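Local coordinates for protein NDP-rhamnosyltransferase (Saccharopolyspora spinosa, PDB 3UYL) that belongs to the GT-B class of two-domain glycosyltransferases and holds thymidine-5'-diphosphate in this crystal structure, at residues Ala218-Ile223 and Glu252-Val257; Glu288-Ala293 and Ile307-Leu312; Leu5-Pro10 and Ala124-Val129. All coordinates share one frame; numbering follows the deposited sequence.

Interaction 1. Residues Ala218-Ile223 and Glu252-Val257. With TYD (thymidine-5'-diphosphate), chain C.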
# COMPACT_ATOMS: atom_id res chain seq x y z
N ALA A 218 -13.87 31.63 2.84
CA ALA A 218 -14.82 31.15 1.82
C ALA A 218 -15.54 29.87 2.31
O ALA A 218 -15.12 29.21 3.27
CB ALA A 218 -14.12 30.89 0.48
N ARG A 219 -16.64 29.52 1.65
CA ARG A 219 -17.39 28.31 1.96
C ARG A 219 -16.83 27.21 1.03
O ARG A 219 -17.13 27.21 -0.19
CB ARG A 219 -18.90 28.56 1.65
CG ARG A 219 -19.49 29.91 2.16
CD ARG A 219 -19.34 30.10 3.68
NE ARG A 219 -19.93 29.01 4.50
CZ ARG A 219 -21.24 28.93 4.73
NH1 ARG A 219 -21.75 27.93 5.46
NH2 ARG A 219 -22.05 29.87 4.23
N ARG A 220 -15.99 26.31 1.56
CA ARG A 220 -15.30 25.41 0.66
C ARG A 220 -16.19 24.20 0.28
O ARG A 220 -16.72 23.50 1.15
CB ARG A 220 -13.98 25.01 1.26
CG ARG A 220 -13.14 24.12 0.39
CD ARG A 220 -11.73 24.00 1.00
NE ARG A 220 -10.89 25.19 0.84
CZ ARG A 220 -9.68 25.33 1.42
NH1 ARG A 220 -9.14 24.39 2.19
NH2 ARG A 220 -8.98 26.41 1.22
N VAL A 221 -16.41 24.04 -1.01
CA VAL A 221 -17.26 22.94 -1.57
C VAL A 221 -16.35 22.14 -2.54
O VAL A 221 -15.70 22.67 -3.48
CB VAL A 221 -18.50 23.48 -2.25
CG1 VAL A 221 -19.38 22.38 -2.88
CG2 VAL A 221 -19.37 24.25 -1.24
N CYS A 222 -16.20 20.86 -2.20
CA CYS A 222 -15.53 19.93 -3.07
C CYS A 222 -16.50 19.27 -4.09
O CYS A 222 -17.55 18.70 -3.72
CB CYS A 222 -14.82 18.84 -2.22
SG CYS A 222 -13.93 17.61 -3.23
N ILE A 223 -16.07 19.25 -5.35
CA ILE A 223 -16.74 18.53 -6.43
C ILE A 223 -15.81 17.40 -6.79
O ILE A 223 -14.70 17.64 -7.14
CB ILE A 223 -16.96 19.46 -7.69
CG1 ILE A 223 -17.88 20.63 -7.32
CG2 ILE A 223 -17.59 18.65 -8.79
CD1 ILE A 223 -17.89 21.72 -8.42
N GLU A 252 -16.06 28.76 -2.51
CA GLU A 252 -14.83 28.31 -3.14
C GLU A 252 -14.98 26.85 -3.58
O GLU A 252 -15.21 25.97 -2.75
CB GLU A 252 -13.74 28.43 -2.11
CG GLU A 252 -12.37 27.96 -2.54
CD GLU A 252 -11.38 28.05 -1.40
OE1 GLU A 252 -11.16 29.18 -0.85
OE2 GLU A 252 -10.83 26.99 -1.05
N ALA A 253 -14.87 26.59 -4.87
CA ALA A 253 -15.03 25.19 -5.37
C ALA A 253 -13.70 24.48 -5.55
O ALA A 253 -12.84 25.00 -6.31
CB ALA A 253 -15.79 25.21 -6.68
N VAL A 254 -13.48 23.34 -4.86
CA VAL A 254 -12.29 22.56 -5.05
C VAL A 254 -12.70 21.39 -5.97
O VAL A 254 -13.48 20.55 -5.59
CB VAL A 254 -11.70 22.06 -3.70
CG1 VAL A 254 -10.44 21.25 -3.93
CG2 VAL A 254 -11.36 23.26 -2.83
N ILE A 255 -12.23 21.37 -7.21
CA ILE A 255 -12.72 20.35 -8.18
C ILE A 255 -11.69 19.25 -8.27
O ILE A 255 -10.59 19.47 -8.76
CB ILE A 255 -13.02 21.01 -9.57
CG1 ILE A 255 -13.95 22.24 -9.39
CG2 ILE A 255 -13.62 20.03 -10.55
CD1 ILE A 255 -13.76 23.28 -10.49
N ALA A 256 -12.03 18.04 -7.77
CA ALA A 256 -11.11 16.87 -7.81
C ALA A 256 -11.44 16.10 -9.09
O ALA A 256 -12.56 15.63 -9.25
CB ALA A 256 -11.26 16.00 -6.55
N VAL A 257 -10.49 16.06 -10.02
CA VAL A 257 -10.70 15.49 -11.37
C VAL A 257 -9.52 14.64 -11.68
O VAL A 257 -8.42 14.99 -11.26
CB VAL A 257 -10.78 16.54 -12.52
CG1 VAL A 257 -12.19 17.08 -12.63
CG2 VAL A 257 -9.68 17.61 -12.36
PA TYD C . -15.74 6.69 -6.23
O1A TYD C . -16.20 5.49 -5.45
O2A TYD C . -16.12 8.09 -5.73
O3A TYD C . -16.38 6.46 -7.73
PB TYD C . -15.81 6.99 -9.16
O1B TYD C . -14.36 6.55 -9.31
O2B TYD C . -16.58 6.45 -10.35
O3B TYD C . -16.17 8.44 -8.84
O5' TYD C . -14.11 6.50 -6.35
C5' TYD C . -13.11 7.49 -6.72
C4' TYD C . -11.89 7.36 -5.78
O4' TYD C . -10.87 8.26 -6.25
C3' TYD C . -12.23 7.79 -4.34
O3' TYD C . -11.46 7.14 -3.34
C2' TYD C . -11.73 9.20 -4.25
C1' TYD C . -10.55 9.18 -5.22
N1 TYD C . -10.16 10.41 -5.87
C2 TYD C . -9.37 11.34 -5.15
O2 TYD C . -9.07 11.12 -3.97
N3 TYD C . -8.95 12.48 -5.72
C4 TYD C . -9.28 12.71 -7.01
O4 TYD C . -8.89 13.75 -7.53
C5 TYD C . -10.10 11.75 -7.80
C5M TYD C . -10.45 12.02 -9.24
C6 TYD C . -10.51 10.61 -7.17
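Arg219-Ile223 and Glu252-Val257 run side by side as parallel strands, their axes 4.6 Å apart at an angle of 22°, and are joined by five backbone hydrogen bonds, from Glu252 N to Arg219 O at one end to Ala256 N to Ile223 O (2.8 Å) at the other. On the face bearing Arg220, Cys222, Glu252 and Val254, a salt bridge adds a charged link. Arg220 and Glu252 extend alongside each other, and a bend at chi3 of Arg220 (-74°) brings NE to 2.6 Å from Glu252 OE2, which it meets from above the carboxylate plane. The second bond, from Arg220 NH2 to the same oxygen, is weak. Arg273 also pairs with OE2, while Arg220 NH1 turns to Thr286 and Trp211, so the buried guanidinium and the carboxylate facing it each have several partners. Val254 CG2 packs on the aliphatic stem of Arg220, 3.8 Å from CG. On the reverse face, Ile223 CD1 lies 4.1 Å from Ile255 CG1, beneath helix 236-247. At the C-terminal end Ala256 CB comes within 3.4 Å of O4 of thymidine-5'-diphosphate, an example of parallel strand ends facing a nucleotide in a Rossmann-like domain of the GT-B fold.

Interaction 2. Residues Glu288-Ala293 and Ile307-Leu312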
# COMPACT_ATOMS: atom_id res chain seq x y z
N GLU A 288 -17.04 22.11 3.54
CA GLU A 288 -18.39 22.08 4.14
C GLU A 288 -19.46 21.23 3.42
O GLU A 288 -20.56 20.94 3.99
CB GLU A 288 -18.92 23.53 4.25
CG GLU A 288 -18.12 24.40 5.19
CD GLU A 288 -18.75 25.78 5.31
OE1 GLU A 288 -19.90 25.85 5.74
OE2 GLU A 288 -18.11 26.77 4.94
N LEU A 289 -19.14 20.80 2.21
CA LEU A 289 -20.09 20.07 1.38
C LEU A 289 -19.28 19.29 0.36
O LEU A 289 -18.27 19.81 -0.11
CB LEU A 289 -21.11 21.03 0.68
CG LEU A 289 -22.11 20.46 -0.34
CD1 LEU A 289 -23.10 19.58 0.38
CD2 LEU A 289 -22.80 21.57 -1.11
N VAL A 290 -19.75 18.09 -0.02
CA VAL A 290 -19.17 17.35 -1.15
C VAL A 290 -20.25 17.11 -2.22
O VAL A 290 -21.36 16.70 -1.87
CB VAL A 290 -18.55 16.00 -0.68
CG1 VAL A 290 -18.11 15.10 -1.86
CG2 VAL A 290 -17.39 16.30 0.25
N ILE A 291 -19.98 17.48 -3.48
CA ILE A 291 -20.94 17.23 -4.60
C ILE A 291 -20.35 16.06 -5.40
O ILE A 291 -19.22 16.14 -5.82
CB ILE A 291 -21.16 18.43 -5.57
CG1 ILE A 291 -21.50 19.65 -4.73
CG2 ILE A 291 -22.35 18.09 -6.50
CD1 ILE A 291 -21.69 20.91 -5.53
N CYS A 292 -21.07 14.92 -5.47
CA CYS A 292 -20.47 13.78 -6.12
C CYS A 292 -21.55 13.03 -6.81
O CYS A 292 -22.71 13.47 -6.75
CB CYS A 292 -19.75 12.91 -5.07
SG CYS A 292 -20.85 12.35 -3.74
N ALA A 293 -21.25 11.85 -7.39
CA ALA A 293 -22.28 11.05 -8.02
C ALA A 293 -22.84 9.92 -7.10
O ALA A 293 -23.82 9.19 -7.48
CB ALA A 293 -21.76 10.48 -9.35
N ILE A 307 -19.02 15.01 6.64
CA ILE A 307 -19.27 16.04 5.65
C ILE A 307 -20.57 15.69 4.81
O ILE A 307 -20.60 14.62 4.19
CB ILE A 307 -18.12 16.26 4.64
CG1 ILE A 307 -16.69 16.50 5.25
CG2 ILE A 307 -18.48 17.46 3.78
CD1 ILE A 307 -16.59 17.40 6.48
N PRO A 308 -21.58 16.61 4.73
CA PRO A 308 -22.82 16.34 4.01
C PRO A 308 -22.56 16.40 2.55
O PRO A 308 -21.56 17.02 2.15
CB PRO A 308 -23.74 17.51 4.35
CG PRO A 308 -22.90 18.53 4.96
CD PRO A 308 -21.69 17.85 5.54
N GLN A 309 -23.42 15.73 1.77
CA GLN A 309 -23.25 15.64 0.31
C GLN A 309 -24.49 16.00 -0.46
O GLN A 309 -25.64 15.81 0.00
CB GLN A 309 -22.83 14.21 -0.09
CG GLN A 309 -21.55 13.76 0.59
CD GLN A 309 -21.71 12.46 1.35
OE1 GLN A 309 -21.53 12.43 2.58
NE2 GLN A 309 -22.08 11.40 0.66
N LEU A 310 -24.24 16.47 -1.66
CA LEU A 310 -25.26 16.72 -2.63
C LEU A 310 -24.92 15.66 -3.70
O LEU A 310 -23.80 15.62 -4.21
CB LEU A 310 -25.01 18.09 -3.31
CG LEU A 310 -26.21 18.87 -3.81
CD1 LEU A 310 -25.93 20.20 -4.53
CD2 LEU A 310 -27.09 17.99 -4.61
N VAL A 311 -25.86 14.81 -4.00
CA VAL A 311 -25.55 13.56 -4.68
C VAL A 311 -26.31 13.60 -6.00
O VAL A 311 -27.52 13.88 -6.00
CB VAL A 311 -25.97 12.32 -3.83
CG1 VAL A 311 -25.49 11.02 -4.53
CG2 VAL A 311 -25.37 12.41 -2.40
N LEU A 312 -25.64 13.36 -7.11
CA LEU A 312 -26.30 13.33 -8.40
C LEU A 312 -26.13 11.89 -8.91
O LEU A 312 -25.20 11.64 -9.70
CB LEU A 312 -25.59 14.26 -9.35
CG LEU A 312 -25.78 15.79 -9.37
CD1 LEU A 312 -25.07 16.35 -8.17
CD2 LEU A 312 -25.13 16.35 -10.64
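Peptide groups are the flat groups that meet between Glu288-Ala293 and Ile307-Leu312. In the peptide that follows Pro308, the carbonyl takes Val290 N in its own plane at 3.0 Å, while Leu289 CD1 lies over one face of that peptide, 3.5 Å from Pro308 O. The puckered ring of Pro308 offers its CG and CD to the backbone oxygen of Glu288, with CG 3.5 Å away. Further along, Leu312 N reaches Cys292 O, again in the carbonyl plane. Leu310 bonds through both sides of its backbone: its N gives to Val290 O, and its O accepts from Cys292 N.

These bonds pair the strands 289-292 and 309-311 in parallel, their axes 15° apart, and the intervening helix 296-304 completes a beta-alpha-beta unit of the C-terminal Rossmann-like domain. Val290, Cys292, Gln309 and Val311 face that helix and helix 318-327; Ile291 and Leu310 face the other way, where helix 343-354 covers Leu310.

On the first face, Val290 CG2 and Ile307 CG2 touch at 3.9 Å, the two side chains meeting at about a right angle. Ile307 CG2 lies opposite its own backbone N (CG1 at chi1 -52°), a placing that also lays it against Leu289 N. On the other face Ile291 makes two contacts with different branches. Its CG1 runs beside Leu310, 4.1 Å from CB, whereas CG2 abuts Leu312 CD1 at 3.6 Å, where the side chains slant across one another. At the C-terminal end, Ala293 CB rests 3.6 Å from Leu312 O, and Val311 CG1 packs against the carbonyl group of Ala293. Glu288, at the other end, turns its carboxylate to Arg219 in a salt bridge.

Interaction 3. Residues Leu5-Pro10 and Ala124-Val129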
# COMPACT_ATOMS: atom_id res chain seq x y z
N LEU A 5 -6.33 -14.86 -2.14
CA LEU A 5 -6.52 -14.38 -3.49
C LEU A 5 -7.76 -13.49 -3.58
O LEU A 5 -8.85 -13.89 -3.17
CB LEU A 5 -6.60 -15.53 -4.52
CG LEU A 5 -6.90 -15.21 -5.99
CD1 LEU A 5 -5.74 -14.53 -6.71
CD2 LEU A 5 -7.34 -16.47 -6.74
N VAL A 6 -7.54 -12.31 -4.14
CA VAL A 6 -8.51 -11.26 -4.14
C VAL A 6 -9.07 -11.27 -5.53
O VAL A 6 -8.31 -11.20 -6.49
CB VAL A 6 -7.84 -9.91 -3.77
CG1 VAL A 6 -8.89 -8.81 -3.68
CG2 VAL A 6 -7.06 -10.01 -2.45
N VAL A 7 -10.39 -11.27 -5.65
CA VAL A 7 -11.05 -11.40 -6.96
C VAL A 7 -12.04 -10.23 -7.12
O VAL A 7 -13.20 -10.34 -6.82
CB VAL A 7 -11.79 -12.73 -7.06
CG1 VAL A 7 -12.53 -12.90 -8.41
CG2 VAL A 7 -10.88 -13.91 -6.70
N PRO A 8 -11.58 -9.09 -7.59
CA PRO A 8 -12.49 -7.94 -7.81
C PRO A 8 -13.11 -7.96 -9.19
O PRO A 8 -12.61 -8.65 -10.07
CB PRO A 8 -11.53 -6.77 -7.74
CG PRO A 8 -10.28 -7.35 -8.38
CD PRO A 8 -10.18 -8.77 -7.95
N LEU A 9 -14.17 -7.19 -9.38
CA LEU A 9 -14.61 -6.85 -10.73
C LEU A 9 -13.66 -5.82 -11.34
O LEU A 9 -13.03 -5.07 -10.58
CB LEU A 9 -16.02 -6.24 -10.71
CG LEU A 9 -17.20 -7.19 -10.92
CD1 LEU A 9 -18.44 -6.35 -11.25
CD2 LEU A 9 -16.98 -8.22 -12.03
N PRO A 10 -13.61 -5.73 -12.71
CA PRO A 10 -12.70 -4.76 -13.26
C PRO A 10 -13.11 -3.28 -13.09
O PRO A 10 -13.06 -2.47 -14.06
CB PRO A 10 -12.55 -5.21 -14.73
CG PRO A 10 -13.86 -5.86 -15.05
CD PRO A 10 -14.27 -6.54 -13.77
N ALA A 124 -18.45 -10.07 -8.35
CA ALA A 124 -17.49 -10.92 -9.09
C ALA A 124 -17.85 -12.43 -8.95
O ALA A 124 -17.33 -13.18 -8.06
CB ALA A 124 -16.04 -10.62 -8.64
N LEU A 125 -18.82 -12.82 -9.78
CA LEU A 125 -19.45 -14.14 -9.69
C LEU A 125 -18.42 -15.29 -9.79
O LEU A 125 -18.46 -16.28 -9.05
CB LEU A 125 -20.53 -14.22 -10.76
CG LEU A 125 -21.72 -13.31 -10.41
CD1 LEU A 125 -22.75 -13.46 -11.53
CD2 LEU A 125 -22.30 -13.62 -9.04
N ILE A 126 -17.44 -15.07 -10.63
CA ILE A 126 -16.27 -15.98 -10.77
C ILE A 126 -15.64 -16.44 -9.48
O ILE A 126 -15.35 -17.61 -9.31
CB ILE A 126 -15.21 -15.39 -11.74
CG1 ILE A 126 -14.05 -16.36 -11.97
CG2 ILE A 126 -14.71 -14.03 -11.26
CD1 ILE A 126 -14.07 -17.04 -13.32
N GLY A 127 -15.48 -15.54 -8.52
CA GLY A 127 -14.94 -15.93 -7.26
C GLY A 127 -15.80 -16.94 -6.50
O GLY A 127 -15.26 -17.74 -5.69
N ARG A 128 -17.12 -16.94 -6.70
CA ARG A 128 -17.97 -17.88 -5.92
C ARG A 128 -17.88 -19.26 -6.60
O ARG A 128 -17.84 -20.34 -5.93
CB ARG A 128 -19.43 -17.43 -5.83
CG ARG A 128 -19.64 -16.02 -5.33
CD ARG A 128 -21.11 -15.60 -5.43
NE ARG A 128 -22.02 -16.54 -4.79
CZ ARG A 128 -23.31 -16.29 -4.43
NH1 ARG A 128 -23.80 -15.07 -4.60
NH2 ARG A 128 -24.09 -17.24 -3.85
N VAL A 129 -17.83 -19.20 -7.92
CA VAL A 129 -17.69 -20.40 -8.77
C VAL A 129 -16.38 -21.10 -8.39
O VAL A 129 -16.39 -22.27 -8.07
CB VAL A 129 -17.65 -20.02 -10.26
CG1 VAL A 129 -17.37 -21.27 -11.05
CG2 VAL A 129 -18.98 -19.47 -10.73
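Val7 and Leu9 pack against Ala124, Ile126 and Gly127 where a strand end of the N-terminal Rossmann-like domain meets the start of a helix. Strand 3-7 neighbours strand 117-121 in the parallel sheet, and helix 125-133 follows that second strand, so its first turn lies over the point where the chain leaves strand 3-7. No hydrogen bond crosses between Leu5-Pro10 and Ala124-Val129; the fit is one of shape.

The main bump on the strand side is Val7 CG1. With this methyl opposite the backbone N (chi1 179°), it reaches into a shallow hollow bordered by Ala124 CB, Ile126 CG2 and the backbone of Gly127. The floor is the bare glycine, which has no side chain to hold the strand off: CG1 lies 4.0 Å from Gly127 N, and the CA atoms of Val7 and Gly127 are 6.0 Å apart. One wall is Ile126 CG2, 3.8 Å from Val7 CG1, the two side chains meeting at about a right angle. The rest of Ile126 leads away to helix 82-113, where it touches Ser99 and Tyr106.

The reciprocal bump is Ala124 CB, which fits the curve of the chain from Val7 to Leu9. It comes to 3.4 Å from Val7 O and 4.0 Å from Leu9 N, with the carbonyl carbon of Pro8 also near. The course of that curve is secured from the neighbouring strand, since Leu9 N is hydrogen-bonded to Asp121 OD2. The end of the Leu9 side chain comes alongside Ala124, with CD2 4.0 Å from Ala124 CA. Inside the helical turn, Leu125 O accepts from both Arg128 N, at 2.8 Å, and Val129 N, at 3.2 Å.

Overall arrangement
Interactions 1 and 2 belong to one sheet, with centres 10 Å apart. Strands 219-224 and 289-292 are neighbours in it, joined by probable hydrogen bonds such as Ile291 N to Cys222 O (2.7 Å) and by Val221 CG1 packing on Ile291 CD1 (3.8 Å). Interaction 3 lies in the other Rossmann-like domain, across the centre of the chain, its nearest atoms about 18 Å from interaction 1 and 16 Å from interaction 2. Thymidine-5'-diphosphate relates to all three unequally: it touches Ala256, lies about 6 Å from the side chain of Ala293 and about 13 Å from that of Leu9. Gly297 and Thr298, in helix 296-304 connecting the strands of interaction 2, hydrogen-bond to it.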